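Local structure of putative drug/sodium antiporter (Escherichia coli, 4Z3N) at residues A[22-27]-A[321-326]; A[173-178]-A[226-231]; A[276-281]-A[290-295]. The protein is a membrane transporter of the MATE family, implicated in moving the genotoxin colibactin and probably working as an antiporter. All coordinates share one frame; numbering follows the deposited sequence.

Contact 1 of 3, residues A[22-27]-A[321-326]; sequences GMFDGS and WGHGNV
Phe24 and His323 form a small aromatic contact at the protein surface, where the loop before helix 28-56 meets the C-terminal end of helix 286-322. It is lean: the two segments bury 119 Å² in all, no hydrogen bond passes between them, and these two side chains do the touching. The ring centroids lie 4.5 Å apart with planes inclined at 33°, an oblique pairing that is neither a stack nor an edge-to-face contact. His323 comes in over one face of Phe24, its CD2 3.6 Å above the Phe24 ring plane and displaced toward the rim. His323 CB helps, standing 3.7 Å from Phe24 CE1, so the contact uses the methylene at the base of the imidazole as well as the ring carbons CG and CD2. A chi1 of -162° swings the His323 ring away from its own backbone N and out over Phe24. The opposite face of the Phe24 ring is occupied by its neighbour, with Met23 CG 3.7 Å above the ring plane and over its centre; the phenyl group is thus held between a thioether chain and an imidazole.

In the loop, Gly26 N bonds to Gly22 O at 3.0 Å, closing a tight bend behind Phe24. Arg328, in the first turn of helix 326-358, ties that helix to the loop, donating NE to Met23 O and NH2 to Gly26 O.

Beyond His323 the chain leaves the helix at Gly324, whose positive phi comes with two bonds back into the last turn, one of them from Gly324 N to Trp321 O at 3.0 Å. Asn325 follows as N-cap, with OD1 accepting from Arg328 N. A Schellman C-cap running directly into a side-chain N-cap is a compact way of joining two consecutive helices, here 286-322 and 326-358.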
loop_
_atom_site.group_PDB
_atom_site.type_symbol
_atom_site.label_atom_id
_atom_site.label_comp_id
_atom_site.label_asym_id
_atom_site.label_seq_id
_atom_site.Cartn_x
_atom_site.Cartn_y
_atom_site.Cartn_z
ATOM N N GLY A 22 7.830 -11.885 -22.780
ATOM C CA GLY A 22 8.375 -12.805 -21.790
ATOM C C GLY A 22 7.329 -13.298 -20.803
ATOM O O GLY A 22 7.625 -14.079 -19.887
ATOM N N MET A 23 6.097 -12.830 -20.995
ATOM C CA MET A 23 5.007 -13.086 -20.064
ATOM C C MET A 23 4.671 -14.570 -19.934
ATOM O O MET A 23 4.627 -15.123 -18.830
ATOM C CB MET A 23 3.756 -12.313 -20.500
ATOM C CG MET A 23 2.543 -12.504 -19.590
ATOM S SD MET A 23 2.785 -11.993 -17.858
ATOM C CE MET A 23 2.942 -10.216 -18.044
ATOM N N PHE A 24 4.366 -15.194 -21.064
ATOM C CA PHE A 24 3.974 -16.594 -21.072
ATOM C C PHE A 24 5.140 -17.577 -21.146
ATOM O O PHE A 24 5.073 -18.649 -20.540
ATOM C CB PHE A 24 2.957 -16.795 -22.195
ATOM C CG PHE A 24 1.835 -15.789 -22.132
ATOM C CD1 PHE A 24 0.892 -15.854 -21.104
ATOM C CD2 PHE A 24 1.777 -14.728 -23.024
ATOM C CE1 PHE A 24 -0.120 -14.913 -20.998
ATOM C CE2 PHE A 24 0.769 -13.770 -22.931
ATOM C CZ PHE A 24 -0.183 -13.864 -21.913
ATOM N N ASP A 25 6.168 -17.282 -21.938
ATOM C CA ASP A 25 7.288 -18.232 -22.039
ATOM C C ASP A 25 8.618 -17.860 -21.373
ATOM O O ASP A 25 9.495 -18.707 -21.255
ATOM C CB ASP A 25 7.558 -18.562 -23.524
ATOM C CG ASP A 25 7.947 -17.331 -24.355
ATOM O OD1 ASP A 25 7.942 -16.194 -23.822
ATOM O OD2 ASP A 25 8.261 -17.508 -25.551
ATOM N N GLY A 26 8.775 -16.641 -20.893
ATOM C CA GLY A 26 10.107 -16.187 -20.508
ATOM C C GLY A 26 10.684 -16.540 -19.138
ATOM O O GLY A 26 10.106 -17.309 -18.364
ATOM N N SER A 27 11.852 -15.974 -18.843
ATOM C CA SER A 27 12.431 -16.061 -17.505
ATOM C C SER A 27 11.611 -15.228 -16.506
ATOM O O SER A 27 11.397 -14.020 -16.689
ATOM C CB SER A 27 13.876 -15.587 -17.517
ATOM O OG SER A 27 14.371 -15.401 -16.210
ATOM N N TRP A 321 -2.857 -16.833 -15.473
ATOM C CA TRP A 321 -4.017 -17.531 -14.963
ATOM C C TRP A 321 -5.088 -17.552 -16.026
ATOM O O TRP A 321 -5.694 -18.598 -16.281
ATOM C CB TRP A 321 -4.533 -16.864 -13.697
ATOM C CG TRP A 321 -5.807 -17.432 -13.176
ATOM C CD1 TRP A 321 -7.071 -16.978 -13.419
ATOM C CD2 TRP A 321 -5.941 -18.541 -12.283
ATOM N NE1 TRP A 321 -7.989 -17.754 -12.744
ATOM C CE2 TRP A 321 -7.318 -18.721 -12.040
ATOM C CE3 TRP A 321 -5.030 -19.399 -11.664
ATOM C CZ2 TRP A 321 -7.806 -19.724 -11.210
ATOM C CZ3 TRP A 321 -5.518 -20.405 -10.845
ATOM C CH2 TRP A 321 -6.893 -20.550 -10.619
ATOM N N GLY A 322 -5.316 -16.392 -16.644
ATOM C CA GLY A 322 -6.266 -16.274 -17.737
ATOM C C GLY A 322 -5.905 -17.137 -18.947
ATOM O O GLY A 322 -6.772 -17.705 -19.600
ATOM N N HIS A 323 -4.612 -17.220 -19.235
ATOM C CA HIS A 323 -4.083 -18.023 -20.317
ATOM C C HIS A 323 -4.127 -19.518 -19.990
ATOM O O HIS A 323 -3.803 -20.341 -20.834
ATOM C CB HIS A 323 -2.649 -17.582 -20.618
ATOM C CG HIS A 323 -2.135 -18.026 -21.954
ATOM N ND1 HIS A 323 -1.750 -19.323 -22.211
ATOM C CD2 HIS A 323 -1.900 -17.331 -23.093
ATOM C CE1 HIS A 323 -1.317 -19.414 -23.455
ATOM N NE2 HIS A 323 -1.393 -18.217 -24.011
ATOM N N GLY A 324 -4.513 -19.869 -18.766
ATOM C CA GLY A 324 -4.655 -21.263 -18.384
ATOM C C GLY A 324 -3.413 -21.946 -17.821
ATOM O O GLY A 324 -3.461 -23.124 -17.512
ATOM N N ASN A 325 -2.310 -21.219 -17.635
ATOM C CA ASN A 325 -1.097 -21.869 -17.164
ATOM C C ASN A 325 -0.918 -21.668 -15.658
ATOM O O ASN A 325 -0.302 -20.693 -15.224
ATOM C CB ASN A 325 0.106 -21.301 -17.943
ATOM C CG ASN A 325 1.398 -22.104 -17.756
ATOM O OD1 ASN A 325 1.595 -22.820 -16.756
ATOM N ND2 ASN A 325 2.310 -21.954 -18.724
ATOM N N VAL A 326 -1.340 -22.676 -14.888
ATOM C CA VAL A 326 -1.384 -22.599 -13.434
ATOM C C VAL A 326 -0.022 -22.817 -12.796
ATOM O O VAL A 326 0.307 -22.209 -11.793
ATOM C CB VAL A 326 -2.351 -23.644 -12.845
ATOM C CG1 VAL A 326 -2.319 -23.593 -11.316
ATOM C CG2 VAL A 326 -3.740 -23.455 -13.387
#

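Contact 2 of 3, residues A[173-178]-A[226-231]; sequences GLFQGA and AYFIYT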
loop_
_atom_site.group_PDB
_atom_site.type_symbol
_atom_site.label_atom_id
_atom_site.label_comp_id
_atom_site.label_asym_id
_atom_site.label_seq_id
_atom_site.Cartn_x
_atom_site.Cartn_y
_atom_site.Cartn_z
ATOM N N GLY A 173 -4.558 0.933 -12.219
ATOM C CA GLY A 173 -5.057 -0.419 -12.414
ATOM C C GLY A 173 -5.125 -0.817 -13.881
ATOM O O GLY A 173 -4.867 -1.966 -14.251
ATOM N N LEU A 174 -5.461 0.150 -14.721
ATOM C CA LEU A 174 -5.498 -0.072 -16.157
ATOM C C LEU A 174 -4.104 -0.409 -16.726
ATOM O O LEU A 174 -3.928 -1.444 -17.371
ATOM C CB LEU A 174 -6.093 1.160 -16.852
ATOM C CG LEU A 174 -6.341 1.057 -18.352
ATOM C CD1 LEU A 174 -6.851 -0.307 -18.653
ATOM C CD2 LEU A 174 -7.357 2.088 -18.798
ATOM N N PHE A 175 -3.110 0.443 -16.473
ATOM C CA PHE A 175 -1.788 0.244 -17.063
ATOM C C PHE A 175 -0.958 -0.858 -16.380
ATOM O O PHE A 175 -0.092 -1.478 -16.998
ATOM C CB PHE A 175 -1.026 1.558 -17.060
ATOM C CG PHE A 175 -1.497 2.531 -18.110
ATOM C CD1 PHE A 175 -0.961 2.500 -19.404
ATOM C CD2 PHE A 175 -2.470 3.486 -17.810
ATOM C CE1 PHE A 175 -1.383 3.397 -20.369
ATOM C CE2 PHE A 175 -2.904 4.393 -18.787
ATOM C CZ PHE A 175 -2.360 4.348 -20.065
ATOM N N GLN A 176 -1.228 -1.108 -15.104
ATOM C CA GLN A 176 -0.624 -2.232 -14.413
ATOM C C GLN A 176 -1.208 -3.586 -14.900
ATOM O O GLN A 176 -0.484 -4.577 -15.020
ATOM C CB GLN A 176 -0.812 -2.073 -12.913
ATOM C CG GLN A 176 -0.622 -3.362 -12.155
ATOM C CD GLN A 176 -0.960 -3.234 -10.695
ATOM O OE1 GLN A 176 -1.847 -2.467 -10.310
ATOM N NE2 GLN A 176 -0.249 -3.981 -9.864
ATOM N N GLY A 177 -2.508 -3.623 -15.197
ATOM C CA GLY A 177 -3.131 -4.824 -15.746
ATOM C C GLY A 177 -2.557 -5.223 -17.105
ATOM O O GLY A 177 -2.312 -6.407 -17.375
ATOM N N ALA A 178 -2.300 -4.221 -17.940
ATOM C CA ALA A 178 -1.718 -4.425 -19.261
ATOM C C ALA A 178 -0.205 -4.629 -19.228
ATOM O O ALA A 178 0.422 -4.764 -20.274
ATOM C CB ALA A 178 -2.046 -3.254 -20.157
ATOM N N ALA A 226 -3.875 13.496 -16.235
ATOM C CA ALA A 226 -3.787 13.958 -17.607
ATOM C C ALA A 226 -2.884 13.049 -18.449
ATOM O O ALA A 226 -3.274 12.606 -19.529
ATOM C CB ALA A 226 -3.281 15.380 -17.634
ATOM N N TYR A 227 -1.683 12.773 -17.953
ATOM C CA TYR A 227 -0.733 11.923 -18.664
ATOM C C TYR A 227 -1.339 10.577 -19.052
ATOM O O TYR A 227 -1.121 10.080 -20.161
ATOM C CB TYR A 227 0.512 11.686 -17.814
ATOM C CG TYR A 227 1.644 11.055 -18.577
ATOM C CD1 TYR A 227 1.685 9.687 -18.786
ATOM C CD2 TYR A 227 2.673 11.829 -19.098
ATOM C CE1 TYR A 227 2.717 9.101 -19.499
ATOM C CE2 TYR A 227 3.711 11.253 -19.805
ATOM C CZ TYR A 227 3.725 9.888 -20.000
ATOM O OH TYR A 227 4.750 9.301 -20.697
ATOM N N PHE A 228 -2.087 9.988 -18.123
ATOM C CA PHE A 228 -2.690 8.683 -18.333
ATOM C C PHE A 228 -3.700 8.707 -19.474
ATOM O O PHE A 228 -3.629 7.896 -20.401
ATOM C CB PHE A 228 -3.360 8.197 -17.053
ATOM C CG PHE A 228 -2.404 7.630 -16.047
ATOM C CD1 PHE A 228 -1.251 6.984 -16.458
ATOM C CD2 PHE A 228 -2.660 7.737 -14.685
ATOM C CE1 PHE A 228 -0.364 6.458 -15.520
ATOM C CE2 PHE A 228 -1.788 7.212 -13.750
ATOM C CZ PHE A 228 -0.635 6.575 -14.165
ATOM N N ILE A 229 -4.639 9.639 -19.403
ATOM C CA ILE A 229 -5.688 9.721 -20.403
ATOM C C ILE A 229 -5.119 10.029 -21.784
ATOM O O ILE A 229 -5.538 9.420 -22.772
ATOM C CB ILE A 229 -6.742 10.773 -20.025
ATOM C CG1 ILE A 229 -7.415 10.392 -18.699
ATOM C CG2 ILE A 229 -7.788 10.908 -21.130
ATOM C CD1 ILE A 229 -8.532 11.344 -18.285
ATOM N N TYR A 230 -4.155 10.943 -21.867
ATOM C CA TYR A 230 -3.538 11.210 -23.168
ATOM C C TYR A 230 -2.837 9.968 -23.697
ATOM O O TYR A 230 -3.038 9.603 -24.845
ATOM C CB TYR A 230 -2.572 12.397 -23.103
ATOM C CG TYR A 230 -3.310 13.718 -23.008
ATOM C CD1 TYR A 230 -4.569 13.874 -23.591
ATOM C CD2 TYR A 230 -2.772 14.799 -22.308
ATOM C CE1 TYR A 230 -5.264 15.072 -23.494
ATOM C CE2 TYR A 230 -3.463 16.004 -22.205
ATOM C CZ TYR A 230 -4.706 16.130 -22.802
ATOM O OH TYR A 230 -5.395 17.315 -22.708
ATOM N N THR A 231 -2.034 9.316 -22.865
ATOM C CA THR A 231 -1.405 8.056 -23.253
ATOM C C THR A 231 -2.472 7.097 -23.745
ATOM O O THR A 231 -2.349 6.473 -24.800
ATOM C CB THR A 231 -0.640 7.403 -22.082
ATOM O OG1 THR A 231 0.533 8.164 -21.783
ATOM C CG2 THR A 231 -0.230 5.979 -22.429
#
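Phe175 is the residue of 173-178 that reaches the other helix, and its ring meets two residues one turn apart, Phe228 and Thr231. With chi1 at -75°, CG lies opposite the carbonyl carbon and the ring extends toward 226-231. Its CE2 approaches Phe228 CD1 at 3.9 Å; the planes are only 24° apart, yet the centroids are separated by 5.4 Å, so the rings are slid past each other and barely overlap. Phe228 O lies at the edge of the Phe175 ring, near its plane, 3.8 Å from CZ. Obliquely to the ring, Thr231 CG2 comes 3.5 Å from Phe175 CE1. The same chi1 (-71°) that leaves this methyl facing Phe175 lets Thr231 OG1 donate to Tyr227 O at 3.0 Å, from the opposite face of the carbonyl plane to Thr231 N.

Next along the chain, Gln176 and Gly177 O look elsewhere, bonding to Gln89, Thr311, Thr315 and Gln319. Val183 touches Phe175 and Ala187 touches Phe228, placing helix 181-204 against both rings. Apolar packing of this kind, with no hydrogen bond between the two segments, is typical of a transmembrane helix bundle, here joining helices 162-177 and 209-232 of the MATE fold.

Contact 3 of 3, residues A[276-281]-A[290-295]; sequences IYNFFI and AAFTLT. With OLC ((2R)-2,3-dihydroxypropyl (9Z)-octadec-9-enoate), chain B.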
loop_
_atom_site.group_PDB
_atom_site.type_symbol
_atom_site.label_atom_id
_atom_site.label_comp_id
_atom_site.label_asym_id
_atom_site.label_seq_id
_atom_site.Cartn_x
_atom_site.Cartn_y
_atom_site.Cartn_z
ATOM N N ILE A 276 -3.580 -2.017 17.902
ATOM C CA ILE A 276 -3.451 -2.951 19.015
ATOM C C ILE A 276 -2.018 -2.989 19.501
ATOM O O ILE A 276 -1.767 -3.197 20.685
ATOM C CB ILE A 276 -3.892 -4.367 18.613
ATOM C CG1 ILE A 276 -5.399 -4.372 18.337
ATOM C CG2 ILE A 276 -3.445 -5.403 19.665
ATOM C CD1 ILE A 276 -5.901 -5.583 17.593
ATOM N N TYR A 277 -1.085 -2.786 18.572
ATOM C CA TYR A 277 0.340 -2.713 18.888
ATOM C C TYR A 277 0.663 -1.441 19.664
ATOM O O TYR A 277 1.409 -1.462 20.645
ATOM C CB TYR A 277 1.169 -2.764 17.608
ATOM C CG TYR A 277 2.668 -2.844 17.802
ATOM C CD1 TYR A 277 3.282 -4.045 18.098
ATOM C CD2 TYR A 277 3.467 -1.721 17.642
ATOM C CE1 TYR A 277 4.655 -4.134 18.249
ATOM C CE2 TYR A 277 4.842 -1.793 17.795
ATOM C CZ TYR A 277 5.435 -3.008 18.094
ATOM O OH TYR A 277 6.809 -3.090 18.244
ATOM N N ASN A 278 0.102 -0.328 19.214
ATOM C CA ASN A 278 0.300 0.935 19.894
ATOM C C ASN A 278 -0.303 0.909 21.289
ATOM O O ASN A 278 0.327 1.351 22.240
ATOM C CB ASN A 278 -0.278 2.071 19.059
ATOM C CG ASN A 278 0.654 2.479 17.953
ATOM O OD1 ASN A 278 1.730 1.897 17.802
ATOM N ND2 ASN A 278 0.259 3.478 17.168
ATOM N N PHE A 279 -1.501 0.344 21.399
ATOM C CA PHE A 279 -2.181 0.168 22.679
ATOM C C PHE A 279 -1.265 -0.494 23.705
ATOM O O PHE A 279 -1.030 0.046 24.775
ATOM C CB PHE A 279 -3.455 -0.661 22.472
ATOM C CG PHE A 279 -4.266 -0.880 23.715
ATOM C CD1 PHE A 279 -4.963 0.165 24.300
ATOM C CD2 PHE A 279 -4.371 -2.147 24.277
ATOM C CE1 PHE A 279 -5.731 -0.042 25.436
ATOM C CE2 PHE A 279 -5.137 -2.364 25.422
ATOM C CZ PHE A 279 -5.819 -1.311 25.994
ATOM N N PHE A 280 -0.729 -1.657 23.356
ATOM C CA PHE A 280 0.149 -2.401 24.248
ATOM C C PHE A 280 1.448 -1.624 24.590
ATOM O O PHE A 280 1.860 -1.548 25.757
ATOM C CB PHE A 280 0.495 -3.758 23.624
ATOM C CG PHE A 280 -0.500 -4.852 23.927
ATOM C CD1 PHE A 280 -0.471 -5.514 25.135
ATOM C CD2 PHE A 280 -1.439 -5.249 22.984
ATOM C CE1 PHE A 280 -1.376 -6.536 25.419
ATOM C CE2 PHE A 280 -2.350 -6.273 23.257
ATOM C CZ PHE A 280 -2.320 -6.912 24.479
ATOM N N ILE A 281 2.089 -1.052 23.574
ATOM C CA ILE A 281 3.375 -0.395 23.764
ATOM C C ILE A 281 3.264 0.770 24.752
ATOM O O ILE A 281 4.134 0.972 25.596
ATOM C CB ILE A 281 3.944 0.119 22.417
ATOM C CG1 ILE A 281 4.181 -1.046 21.466
ATOM C CG2 ILE A 281 5.251 0.838 22.619
ATOM C CD1 ILE A 281 5.226 -2.016 21.945
ATOM N N ALA A 290 7.378 6.045 21.679
ATOM C CA ALA A 290 8.215 7.022 20.989
ATOM C C ALA A 290 9.248 6.348 20.058
ATOM O O ALA A 290 9.513 6.844 18.952
ATOM C CB ALA A 290 8.912 7.919 21.990
ATOM N N ALA A 291 9.823 5.228 20.500
ATOM C CA ALA A 291 10.773 4.470 19.666
ATOM C C ALA A 291 10.152 4.049 18.321
ATOM O O ALA A 291 10.725 4.283 17.255
ATOM C CB ALA A 291 11.285 3.246 20.417
ATOM N N PHE A 292 8.978 3.434 18.392
ATOM C CA PHE A 292 8.217 3.020 17.219
ATOM C C PHE A 292 7.948 4.178 16.268
ATOM O O PHE A 292 7.964 4.001 15.059
ATOM C CB PHE A 292 6.898 2.384 17.669
ATOM C CG PHE A 292 6.072 1.810 16.562
ATOM C CD1 PHE A 292 6.660 1.247 15.450
ATOM C CD2 PHE A 292 4.687 1.813 16.655
ATOM C CE1 PHE A 292 5.879 0.700 14.436
ATOM C CE2 PHE A 292 3.900 1.275 15.650
ATOM C CZ PHE A 292 4.497 0.719 14.537
ATOM N N THR A 293 7.696 5.363 16.813
ATOM C CA THR A 293 7.472 6.533 15.970
ATOM C C THR A 293 8.720 6.838 15.130
ATOM O O THR A 293 8.622 7.328 14.013
ATOM C CB THR A 293 7.086 7.790 16.802
ATOM O OG1 THR A 293 5.875 7.547 17.529
ATOM C CG2 THR A 293 6.874 8.975 15.888
ATOM N N LEU A 294 9.895 6.538 15.673
ATOM C CA LEU A 294 11.141 6.748 14.952
ATOM C C LEU A 294 11.410 5.631 13.920
ATOM O O LEU A 294 11.805 5.909 12.783
ATOM C CB LEU A 294 12.306 6.857 15.938
ATOM C CG LEU A 294 12.386 8.094 16.848
ATOM C CD1 LEU A 294 13.562 7.966 17.794
ATOM C CD2 LEU A 294 12.512 9.383 16.055
ATOM N N THR A 295 11.174 4.376 14.305
ATOM C CA THR A 295 11.500 3.251 13.432
ATOM C C THR A 295 10.568 3.145 12.229
ATOM O O THR A 295 10.977 2.711 11.151
ATOM C CB THR A 295 11.463 1.914 14.192
ATOM O OG1 THR A 295 10.111 1.562 14.508
ATOM C CG2 THR A 295 12.275 1.999 15.447
HETATM C C18 OLC B . 2.259 -4.941 5.531
HETATM C C10 OLC B . 7.964 -7.294 11.796
HETATM C C9 OLC B . 8.041 -5.958 11.627
HETATM C C17 OLC B . 3.399 -5.131 6.512
HETATM C C11 OLC B . 6.623 -8.004 11.823
HETATM C C8 OLC B . 9.098 -5.171 12.383
HETATM C C24 OLC B . 1.109 -7.204 16.312
HETATM C C16 OLC B . 3.000 -6.169 7.537
HETATM C C12 OLC B . 5.455 -7.043 11.640
HETATM C C7 OLC B . 9.093 -3.701 12.004
HETATM C C15 OLC B . 4.164 -6.467 8.473
HETATM C C13 OLC B . 4.424 -7.659 10.694
HETATM C C6 OLC B . 7.947 -2.972 12.678
HETATM C C14 OLC B . 3.651 -6.622 9.899
HETATM C C5 OLC B . 7.869 -3.331 14.147
HETATM C C4 OLC B . 6.471 -3.039 14.673
HETATM C C3 OLC B . 5.423 -3.633 13.753
HETATM C C2 OLC B . 4.072 -3.747 14.433
HETATM C C21 OLC B . 2.119 -6.944 14.048
HETATM C C1 OLC B . 3.278 -4.895 13.824
HETATM C C22 OLC B . 0.975 -7.553 14.841
HETATM O O19 OLC B . 3.422 -5.224 12.654
HETATM O O25 OLC B . -0.161 -6.857 16.827
HETATM O O23 OLC B . -0.257 -7.052 14.359
HETATM O O20 OLC B . 2.472 -5.704 14.637
#
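The ring of Tyr277 carries a lipid on one face, Ile281, one turn along its own helix, on the other, and Phe292 at its edge. On the lipid side, C2 of the bound monoolein (OLC) sits 3.6 Å above the Tyr277 plane and over its centre; on the opposite face Ile281 CG1 is displaced toward the rim. The ring of Phe292 receives Tyr277 on one face, CE2 lying 3.7 Å above the Phe292 plane near its centre, while Asn278 OD1 and Thr295 OG1 lie at its edge. This is a T-shaped pair, with centroids 5.0 Å apart and planes at 74°, inside a helical hairpin: helices 250-284 and 286-322 are consecutive and roughly antiparallel, with the short segments well inclined to each other.

The edge presented is the CD2-CE2 side of Tyr277, with CD2 3.6 Å from Phe292 CE2. CG stands anti to the backbone N in both residues, at a chi1 of -174° in Tyr277 and nearly the same in Phe292, which carries each ring into the cleft between the helices. Tyr277 OH is taken up by Gln375 OE1, while NE2 of the same glutamine bonds to Thr295 OG1, so one amide from helix 366-379 ties together both arms of the hairpin. Tyr277 also packs against helix 432-453, at Val435, Tyr436 and Ala439.

No hydrogen bond joins Asn278 to residues 290-295: its amide stands at 73° to the Phe292 ring, with OD1 near that ring's plane at the CD2-CE2 edge. The lipid spans the two aromatic residues through its acyl chain near the ester, and a hydrogen bond to His413 O gives it a polar hold elsewhere. C4 of OLC is 3.6 Å from Tyr277 CZ and 3.8 Å from Phe292 CE1.

How the contacts relate
Helix 286-322 connects contacts 1 and 3: contact 3 uses residues near its beginning and contact 1 its far end, so their centres are about 43 Å apart, on opposite sides of the chain's centre. Contact 2 lies much nearer contact 1, about 22 Å between centres and about 6 Å between nearest atoms, without touching it. Gln319 bridges this gap, bonding to Gly177 O and packing against Met23 and Phe24. Contacts 2 and 3 are in series along the chain, and both are nested within the span closed by contact 1. Lipid touches contact 3 directly, whereas the Phe228 side chain of contact 2 is about 9 Å from a bound OLC.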